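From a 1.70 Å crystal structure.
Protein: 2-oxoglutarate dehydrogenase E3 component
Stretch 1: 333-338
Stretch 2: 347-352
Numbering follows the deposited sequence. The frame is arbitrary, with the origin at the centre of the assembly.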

# COMPACT_ATOMS: atom_id res chain seq x y z
N TYR A 333 12.87 -17.37 2.91
CA TYR A 333 11.51 -17.87 2.67
C TYR A 333 10.48 -17.27 3.63
O TYR A 333 9.31 -17.12 3.28
N GLN A 334 10.92 -16.89 4.83
CA GLN A 334 10.03 -16.30 5.84
C GLN A 334 9.59 -14.86 5.54
O GLN A 334 8.68 -14.34 6.20
N ALA A 335 10.23 -14.23 4.57
CA ALA A 335 9.90 -12.86 4.19
C ALA A 335 9.13 -12.78 2.87
O ALA A 335 8.92 -11.69 2.35
N ILE A 336 8.75 -13.94 2.32
CA ILE A 336 8.03 -14.00 1.05
C ILE A 336 6.52 -13.96 1.31
O ILE A 336 5.97 -14.91 1.86
N PRO A 337 5.86 -12.88 0.90
CA PRO A 337 4.40 -12.79 1.06
C PRO A 337 3.64 -13.64 0.06
O PRO A 337 4.10 -13.86 -1.07
N SER A 338 2.48 -14.12 0.48
CA SER A 338 1.53 -14.78 -0.40
C SER A 338 0.24 -13.97 -0.32
O SER A 338 -0.27 -13.72 0.77
N ALA A 347 -3.79 -11.99 2.72
CA ALA A 347 -2.34 -12.20 2.67
C ALA A 347 -1.73 -12.89 3.88
O ALA A 347 -2.28 -12.89 4.98
N ALA A 348 -0.55 -13.47 3.65
CA ALA A 348 0.23 -14.13 4.68
C ALA A 348 1.71 -13.93 4.40
O ALA A 348 2.16 -13.97 3.27
N VAL A 349 2.47 -13.71 5.46
CA VAL A 349 3.92 -13.71 5.37
C VAL A 349 4.48 -14.33 6.64
O VAL A 349 3.93 -14.16 7.74
N GLY A 350 5.58 -15.06 6.50
CA GLY A 350 6.17 -15.77 7.62
C GLY A 350 5.27 -16.91 8.05
O GLY A 350 4.49 -17.44 7.25
N TYR A 351 5.36 -17.29 9.32
CA TYR A 351 4.66 -18.47 9.82
C TYR A 351 3.22 -18.16 10.21
O TYR A 351 2.93 -17.08 10.73
N THR A 352 2.33 -19.12 9.96
CA THR A 352 0.98 -19.07 10.49
C THR A 352 0.98 -19.51 11.93
O THR A 352 1.94 -20.11 12.40

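How does Gln-334, the residue with the most surface covered here, reach the second stretch? Its CA-to-CB bond runs sideways, yet chi1, chi2 and chi3 are -61°, -51° and -65°, and this curled chain brings its end nearer. There OE1 lies over one face of the Tyr-351 ring, 3.2 Å from CZ of Tyr-351. Tyr-351 also starts sideways and, with chi1 m, swings its ring back to meet the amide.

What does Val-349 fill? Its CB also leaves sideways, and the p rotamer sets CG2 against the backbone of the first stretch: CG2 of Val-349 is 3.6 Å from O of Gln-334 and 3.7 Å from C of Ala-335. Beside it, CB of Pro-337 comes within 4.4 Å of CB of Val-349, a modest apolar contact. Ala-335 and Ile-336 point their side chains away, so they meet the valine mainly through main-chain atoms.

Where do the backbones pair? Ser-338 and Ala-348 form an antiparallel bridge, with N of Ser-338 donating to O of Ala-348 at 2.8 Å and N of Ala-348 donating to O of Ser-338 at 2.9 Å. Their side chains share one face of the sheet; Ser-338 is in the t rotamer. The carbonyls also take CA-H...O contacts, CA of Pro-337 to O of Ala-348 at 3.4 Å and CA of Ala-347 to O of Ser-338 at 3.2 Å.

What joins the stretches where direct pairing stops? N of Gly-350 sits 3.2 Å from O of Gln-334, but the angle is too poor for a hydrogen bond; instead a water accepts from N of Gly-350 at 2.9 Å and lies 2.7 Å from O of Ile-336. A second water lies 2.8 Å from O of Ile-336 and 3.1 Å from O of Ala-348, linking these carbonyls.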

# COMPACT_ATOMS: atom_id res chain seq x y z
CB TYR A 333 11.47 -19.40 2.69
CG TYR A 333 12.23 -19.97 1.51
CD1 TYR A 333 11.68 -19.96 0.24
CD2 TYR A 333 13.52 -20.46 1.66
CE1 TYR A 333 12.38 -20.45 -0.85
CE2 TYR A 333 14.23 -20.96 0.57
CZ TYR A 333 13.65 -20.94 -0.68
OH TYR A 333 14.35 -21.42 -1.77
CB GLN A 334 10.72 -16.33 7.21
CG GLN A 334 11.04 -17.72 7.68
CD GLN A 334 9.85 -18.64 7.60
OE1 GLN A 334 8.86 -18.43 8.31
NE2 GLN A 334 9.92 -19.63 6.72
CB ALA A 335 11.16 -12.02 4.12
CB ILE A 336 8.40 -15.29 0.28
CG1 ILE A 336 9.85 -15.21 -0.18
CG2 ILE A 336 7.45 -15.51 -0.90
CD1 ILE A 336 10.35 -16.48 -0.90
CB PRO A 337 4.11 -11.32 0.80
CG PRO A 337 5.17 -10.89 -0.11
CD PRO A 337 6.39 -11.66 0.26
CB SER A 338 1.32 -16.22 0.03
OG SER A 338 0.36 -16.85 -0.81
CB ALA A 347 -1.64 -10.89 2.40
CB ALA A 348 -0.07 -15.60 4.72
CB VAL A 349 4.49 -12.29 5.07
CG1 VAL A 349 4.22 -11.34 6.20
CG2 VAL A 349 5.98 -12.36 4.77
CB TYR A 351 5.40 -19.03 11.05
CG TYR A 351 6.71 -19.73 10.72
CD1 TYR A 351 7.89 -19.36 11.35
CD2 TYR A 351 6.75 -20.75 9.78
CE1 TYR A 351 9.09 -20.00 11.06
CE2 TYR A 351 7.94 -21.39 9.47
CZ TYR A 351 9.10 -21.02 10.12
OH TYR A 351 10.28 -21.66 9.80
CB THR A 352 0.02 -19.98 9.69
OG1 THR A 352 0.45 -21.34 9.82
CG2 THR A 352 0.05 -19.69 8.19
O HOH W 1 6.60 -16.22 4.08
O HOH W 2 3.75 -16.53 2.60